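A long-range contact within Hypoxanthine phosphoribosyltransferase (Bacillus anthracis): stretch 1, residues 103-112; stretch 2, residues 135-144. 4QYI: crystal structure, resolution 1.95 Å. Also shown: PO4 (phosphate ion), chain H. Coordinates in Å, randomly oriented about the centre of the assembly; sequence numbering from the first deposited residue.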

ATOM      1  N   ILE A 103      11.591  -7.814  -0.346  1.00 58.56           N
ATOM      2  CA  ILE A 103      12.880  -8.489  -0.463  1.00 60.83           C
ATOM      3  C   ILE A 103      13.544  -8.775   0.855  1.00 58.75           C
ATOM      4  O   ILE A 103      13.443  -7.982   1.789  1.00 57.61           O
ATOM      5  N   ILE A 104      14.222  -9.911   0.935  1.00 75.92           N
ATOM      6  CA  ILE A 104      14.992 -10.239   2.107  1.00 73.13           C
ATOM      7  C   ILE A 104      16.339 -10.634   1.551  1.00 73.65           C
ATOM      8  O   ILE A 104      16.412 -11.525   0.718  1.00 76.17           O
ATOM      9  N   ASP A 105      17.392  -9.949   1.964  1.00 72.93           N
ATOM     10  CA  ASP A 105      18.738 -10.281   1.500  1.00 74.05           C
ATOM     11  C   ASP A 105      19.666 -10.632   2.666  1.00 73.07           C
ATOM     12  O   ASP A 105      19.904 -11.813   2.942  1.00 75.52           O
ATOM     13  N   SER A 106      20.156  -9.640   3.381  1.00 72.67           N
ATOM     14  CA  SER A 106      21.024  -9.934   4.501  1.00 74.66           C
ATOM     15  C   SER A 106      20.195 -10.469   5.668  1.00 75.59           C
ATOM     16  O   SER A 106      20.706 -11.234   6.504  1.00 76.64           O
ATOM     17  N   GLY A 107      18.932 -10.034   5.730  1.00 74.97           N
ATOM     18  CA  GLY A 107      18.005 -10.426   6.789  1.00 75.21           C
ATOM     19  C   GLY A 107      18.223  -9.701   8.102  1.00 75.24           C
ATOM     20  O   GLY A 107      17.459  -9.886   9.062  1.00 73.07           O
ATOM     21  N   LEU A 108      19.241  -8.844   8.127  1.00 75.83           N
ATOM     22  CA  LEU A 108      19.601  -8.103   9.331  1.00 74.75           C
ATOM     23  C   LEU A 108      18.465  -7.227   9.826  1.00 72.41           C
ATOM     24  O   LEU A 108      18.141  -7.221  11.003  1.00 73.99           O
ATOM     25  N   THR A 109      17.855  -6.487   8.915  1.00 71.76           N
ATOM     26  CA  THR A 109      16.766  -5.582   9.267  1.00 70.34           C
ATOM     27  C   THR A 109      15.485  -6.273   9.698  1.00 70.03           C
ATOM     28  O   THR A 109      14.779  -5.829  10.597  1.00 72.65           O
ATOM     29  N   LEU A 110      15.183  -7.375   9.062  1.00 69.71           N
ATOM     30  CA  LEU A 110      13.983  -8.086   9.407  1.00 69.77           C
ATOM     31  C   LEU A 110      14.160  -8.823  10.742  1.00 67.91           C
ATOM     32  O   LEU A 110      13.198  -9.000  11.492  1.00 65.36           O
ATOM     33  N   HIS A 111      15.395  -9.216  11.051  1.00 68.76           N
ATOM     34  CA  HIS A 111      15.692  -9.864  12.333  1.00 70.62           C
ATOM     35  C   HIS A 111      15.432  -8.846  13.440  1.00 67.40           C
ATOM     36  O   HIS A 111      14.862  -9.168  14.479  1.00 66.21           O
ATOM     37  N   PHE A 112      15.831  -7.602  13.196  1.00 65.07           N
ATOM     38  CA  PHE A 112      15.629  -6.534  14.151  1.00 64.15           C
ATOM     39  C   PHE A 112      14.118  -6.283  14.296  1.00 62.64           C
ATOM     40  O   PHE A 112      13.594  -6.136  15.400  1.00 63.11           O
ATOM     41  N   GLU A 135      21.783 -16.078  -0.423  1.00105.91           N
ATOM     42  CA  GLU A 135      23.241 -16.042  -0.547  1.00111.31           C
ATOM     43  C   GLU A 135      23.779 -14.764   0.071  1.00107.81           C
ATOM     44  O   GLU A 135      24.974 -14.628   0.307  1.00104.09           O
ATOM     45  N   ARG A 136      22.889 -13.815   0.328  1.00102.01           N
ATOM     46  CA  ARG A 136      23.293 -12.548   0.915  1.00 96.50           C
ATOM     47  C   ARG A 136      23.079 -12.491   2.427  1.00 96.12           C
ATOM     48  O   ARG A 136      23.355 -11.461   3.046  1.00 95.30           O
ATOM     49  N   ARG A 137      22.595 -13.575   3.034  1.00101.83           N
ATOM     50  CA  ARG A 137      22.346 -13.588   4.481  1.00 99.21           C
ATOM     51  C   ARG A 137      23.561 -13.308   5.351  1.00103.44           C
ATOM     52  O   ARG A 137      24.639 -13.872   5.156  1.00106.23           O
ATOM     53  N   LYS A 138      23.352 -12.440   6.334  1.00102.87           N
ATOM     54  CA  LYS A 138      24.369 -12.104   7.316  1.00105.67           C
ATOM     55  C   LYS A 138      23.873 -12.535   8.682  1.00106.58           C
ATOM     56  O   LYS A 138      24.561 -12.388   9.685  1.00107.96           O
ATOM     57  N   VAL A 139      22.664 -13.082   8.715  1.00105.67           N
ATOM     58  CA  VAL A 139      22.084 -13.548   9.953  1.00105.29           C
ATOM     59  C   VAL A 139      21.172 -14.716   9.603  1.00105.83           C
ATOM     60  O   VAL A 139      20.779 -14.890   8.440  1.00106.44           O
ATOM     61  N   ASP A 140      20.864 -15.528  10.605  1.00106.46           N
ATOM     62  CA  ASP A 140      20.007 -16.683  10.425  1.00107.09           C
ATOM     63  C   ASP A 140      18.535 -16.246  10.352  1.00104.41           C
ATOM     64  O   ASP A 140      17.948 -15.827  11.344  1.00105.39           O
ATOM     65  N   LEU A 141      17.940 -16.316   9.166  1.00102.31           N
ATOM     66  CA  LEU A 141      16.538 -15.954   9.016  1.00 98.95           C
ATOM     67  C   LEU A 141      15.979 -16.618   7.778  1.00 97.81           C
ATOM     68  O   LEU A 141      16.326 -16.284   6.641  1.00 96.85           O
ATOM     69  N   THR A 142      15.103 -17.580   8.028  1.00 96.90           N
ATOM     70  CA  THR A 142      14.449 -18.310   6.979  1.00 93.37           C
ATOM     71  C   THR A 142      13.008 -17.832   6.962  1.00 86.20           C
ATOM     72  O   THR A 142      12.302 -17.899   7.974  1.00 86.54           O
ATOM     73  N   ALA A 143      12.584 -17.318   5.817  1.00 82.40           N
ATOM     74  CA  ALA A 143      11.217 -16.858   5.642  1.00 74.61           C
ATOM     75  C   ALA A 143      10.354 -18.076   5.391  1.00 72.72           C
ATOM     76  O   ALA A 143      10.696 -18.932   4.550  1.00 79.38           O
ATOM     77  N   GLU A 144       9.211 -18.139   6.073  1.00 67.67           N
ATOM     78  CA  GLU A 144       8.311 -19.257   5.897  1.00 67.41           C
ATOM     79  C   GLU A 144       7.679 -19.245   4.507  1.00 62.55           C
ATOM     80  O   GLU A 144       7.360 -20.296   3.955  1.00 66.30           O
TER

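The two stretches come closest at Ser106 and Arg137, whose CA atoms lie 3.9 Å apart. Together they bury 646 Å².

Carbonyls of the loop in stretch 1 accept most of the polar contacts. Ser106 O takes a nearly straight hydrogen bond from Lys138 N at 2.9 Å, and a weak one from Val139 N at 3.5 Å. Asp105 O is satisfied by a side chain: Arg137 NH1 donates to it at 3.1 Å. Arg136 O meets carbon instead, with a CA-H...O contact from Ser106 CA at 3.1 Å.

Arg137 starts away from stretch 1, but its chain (m, m, t, then chi4 -82°) brings the guanidinium back. Within its own stretch, Arg137 NE and Arg137 NH2 both donate to Leu141 O, at 2.8 and 3.0 Å. NH1 and NH2 have further partners elsewhere in the structure. Ile104 CG2 lies over one face of this guanidinium, 3.4 Å from Arg137 NH2, while Asp105 O sits at its edge, where an N-H can reach it.

Asp105 is p. Its OD1 accepts from Ser106 N at 2.6 Å. Its OD2 forms a long salt bridge with Arg136 NH2 at 3.9 Å; the oxygen lies well out of the guanidinium plane, so only charge acts. Ser106, also p, uses OG to accept from Leu108 N at 3.2 Å, which ties down the start of the helix.

Gly107 is the N-cap, with a positive phi. A CB there would point toward stretch 2, only 3.3 Å from Arg137 CD and 3.5 Å from Val139 CG1.

Ile104 (m, t) points in, its CD1 3.9 Å from Ala143 CB and 4.2 Å from Leu141 CD2. Leu141 (t, t) also points in; its CD1 is 3.9 Å from Leu110 CB and 3.6 Å from His111 N. His111 N is already satisfied by Gly107 O at 2.9 Å. Val139 (p) points in and touches both Leu108 and His111: its CB is 3.9 Å from Leu108 CD2, and its CG2 covers a face of the His111 ring. Lys138 points in at CB, but its end leads away; Lys138 CD touches Leu108 CD1 at 3.8 Å.

A phosphate ion, probably from the crystallisation liquor, binds to backbone amides of stretch 1. Its O2 accepts from Asp105 N at 2.7 Å and Gly107 N at 3.1 Å. Its O3 accepts from Thr109 N at 3.1 Å, and O4 takes a weak bond from Leu110 N at 3.1 Å.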

ATOM      1  CB  ILE A 103      13.897  -7.590  -1.203  1.00 63.94           C
ATOM      2  CG1 ILE A 103      13.396  -7.264  -2.602  1.00 66.86           C
ATOM      3  CG2 ILE A 103      15.274  -8.267  -1.300  1.00 67.16           C
ATOM      4  CD1 ILE A 103      14.159  -6.145  -3.280  1.00 67.02           C
ATOM      5  CB  ILE A 104      14.447 -11.424   2.903  1.00 73.47           C
ATOM      6  CG1 ILE A 104      13.051 -11.126   3.431  1.00 74.17           C
ATOM      7  CG2 ILE A 104      15.379 -11.732   4.063  1.00 72.37           C
ATOM      8  CD1 ILE A 104      12.511 -12.267   4.262  1.00 76.05           C
ATOM      9  CB  ASP A 105      19.300  -9.231   0.510  1.00 74.21           C
ATOM     10  CG  ASP A 105      19.159  -7.787   0.985  1.00 74.56           C
ATOM     11  OD1 ASP A 105      19.222  -7.499   2.196  1.00 72.76           O
ATOM     12  OD2 ASP A 105      19.037  -6.921   0.097  1.00 76.03           O
ATOM     13  CB  SER A 106      21.743  -8.672   4.942  1.00 74.35           C
ATOM     14  OG  SER A 106      20.832  -7.809   5.582  1.00 72.38           O
ATOM     15  CB  LEU A 108      20.856  -7.256   9.058  1.00 75.74           C
ATOM     16  CG  LEU A 108      22.144  -8.056   8.804  1.00 78.24           C
ATOM     17  CD1 LEU A 108      23.272  -7.196   8.258  1.00 79.43           C
ATOM     18  CD2 LEU A 108      22.597  -8.757  10.075  1.00 81.17           C
ATOM     19  CB  THR A 109      16.476  -4.628   8.100  1.00 70.05           C
ATOM     20  OG1 THR A 109      17.605  -3.760   7.943  1.00 72.12           O
ATOM     21  CG2 THR A 109      15.247  -3.788   8.369  1.00 69.84           C
ATOM     22  CB  LEU A 110      13.673  -9.020   8.272  1.00 72.51           C
ATOM     23  CG  LEU A 110      12.249  -9.507   8.161  1.00 75.80           C
ATOM     24  CD1 LEU A 110      11.253  -8.344   8.090  1.00 77.79           C
ATOM     25  CD2 LEU A 110      12.190 -10.326   6.892  1.00 79.93           C
ATOM     26  CB  HIS A 111      17.150 -10.332  12.368  1.00 75.41           C
ATOM     27  CG  HIS A 111      17.530 -11.060  13.620  1.00 81.91           C
ATOM     28  ND1 HIS A 111      17.292 -12.406  13.806  1.00 86.76           N
ATOM     29  CD2 HIS A 111      18.163 -10.635  14.740  1.00 86.14           C
ATOM     30  CE1 HIS A 111      17.750 -12.775  14.990  1.00 90.25           C
ATOM     31  NE2 HIS A 111      18.288 -11.719  15.575  1.00 90.79           N
ATOM     32  CB  PHE A 112      16.387  -5.293  13.651  1.00 64.86           C
ATOM     33  CG  PHE A 112      16.461  -4.180  14.623  1.00 65.44           C
ATOM     34  CD1 PHE A 112      15.473  -3.206  14.662  1.00 65.34           C
ATOM     35  CD2 PHE A 112      17.550  -4.075  15.467  1.00 67.38           C
ATOM     36  CE1 PHE A 112      15.560  -2.159  15.553  1.00 66.79           C
ATOM     37  CE2 PHE A 112      17.647  -3.026  16.356  1.00 69.29           C
ATOM     38  CZ  PHE A 112      16.654  -2.066  16.401  1.00 69.06           C
ATOM     39  CB  GLU A 135      23.683 -16.083  -2.011  1.00116.86           C
ATOM     40  CG  GLU A 135      23.111 -17.238  -2.814  1.00121.24           C
ATOM     41  CD  GLU A 135      21.614 -17.108  -3.086  1.00122.63           C
ATOM     42  OE1 GLU A 135      20.993 -16.084  -2.726  1.00128.21           O
ATOM     43  OE2 GLU A 135      21.034 -18.034  -3.678  1.00130.51           O
ATOM     44  CB  ARG A 136      22.534 -11.405   0.231  1.00 94.67           C
ATOM     45  CG  ARG A 136      22.944 -11.104  -1.208  1.00 96.96           C
ATOM     46  CD  ARG A 136      24.132 -10.157  -1.266  1.00100.46           C
ATOM     47  NE  ARG A 136      23.850  -8.911  -0.544  1.00100.61           N
ATOM     48  CZ  ARG A 136      23.105  -7.905  -1.003  1.00100.57           C
ATOM     49  NH1 ARG A 136      22.529  -7.975  -2.191  1.00104.28           N
ATOM     50  NH2 ARG A 136      22.910  -6.824  -0.254  1.00100.45           N
ATOM     51  CB  ARG A 137      21.782 -14.935   4.943  1.00 98.54           C
ATOM     52  CG  ARG A 137      20.360 -15.242   4.535  1.00 95.33           C
ATOM     53  CD  ARG A 137      19.381 -14.247   5.130  1.00 92.37           C
ATOM     54  NE  ARG A 137      18.016 -14.740   4.989  1.00 92.07           N
ATOM     55  CZ  ARG A 137      17.278 -14.620   3.894  1.00 87.19           C
ATOM     56  NH1 ARG A 137      17.763 -14.026   2.805  1.00 85.26           N
ATOM     57  NH2 ARG A 137      16.047 -15.112   3.896  1.00 87.23           N
ATOM     58  CB  LYS A 138      24.678 -10.616   7.284  1.00106.67           C
ATOM     59  CG  LYS A 138      25.412 -10.224   6.017  1.00111.68           C
ATOM     60  CD  LYS A 138      25.885  -8.787   6.046  1.00116.37           C
ATOM     61  CE  LYS A 138      26.825  -8.512   4.881  1.00120.79           C
ATOM     62  NZ  LYS A 138      27.365  -7.130   4.919  1.00124.51           N
ATOM     63  CB  VAL A 139      21.316 -12.422  10.683  1.00103.24           C
ATOM     64  CG1 VAL A 139      20.049 -12.039   9.924  1.00100.06           C
ATOM     65  CG2 VAL A 139      20.989 -12.832  12.111  1.00105.49           C
ATOM     66  CB  ASP A 140      20.250 -17.643  11.595  1.00111.19           C
ATOM     67  CG  ASP A 140      19.706 -19.033  11.351  1.00113.26           C
ATOM     68  OD1 ASP A 140      18.796 -19.181  10.504  1.00113.16           O
ATOM     69  OD2 ASP A 140      20.198 -19.978  12.024  1.00114.15           O
ATOM     70  CB  LEU A 141      16.332 -14.431   8.976  1.00102.50           C
ATOM     71  CG  LEU A 141      14.870 -13.919   9.056  1.00 99.61           C
ATOM     72  CD1 LEU A 141      14.739 -12.534   9.680  1.00 97.69           C
ATOM     73  CD2 LEU A 141      14.172 -13.947   7.703  1.00 97.01           C
ATOM     74  CB  THR A 142      14.531 -19.826   7.246  1.00 98.10           C
ATOM     75  OG1 THR A 142      15.907 -20.222   7.288  1.00101.42           O
ATOM     76  CG2 THR A 142      13.838 -20.622   6.155  1.00 98.68           C
ATOM     77  CB  ALA A 143      11.133 -15.896   4.470  1.00 73.80           C
ATOM     78  CB  GLU A 144       7.232 -19.281   6.987  1.00 66.68           C
ATOM     79  CG  GLU A 144       7.730 -19.707   8.370  1.00 71.13           C
ATOM     80  CD  GLU A 144       8.584 -18.687   9.138  1.00 75.71           C
ATOM     81  OE1 GLU A 144       8.676 -17.476   8.801  1.00 76.14           O
ATOM     82  OE2 GLU A 144       9.164 -19.118  10.154  1.00 80.74           O
TER
HETATM   83  P   PO4 H 203      16.538  -7.278   5.091  0.80 63.41           P
HETATM   84  O1  PO4 H 203      15.819  -6.143   4.425  0.80 63.76           O
HETATM   85  O2  PO4 H 203      17.010  -8.241   4.035  0.80 65.38           O
HETATM   86  O3  PO4 H 203      17.779  -6.852   5.843  0.80 72.84           O
HETATM   87  O4  PO4 H 203      15.613  -7.917   6.073  0.80 54.94           O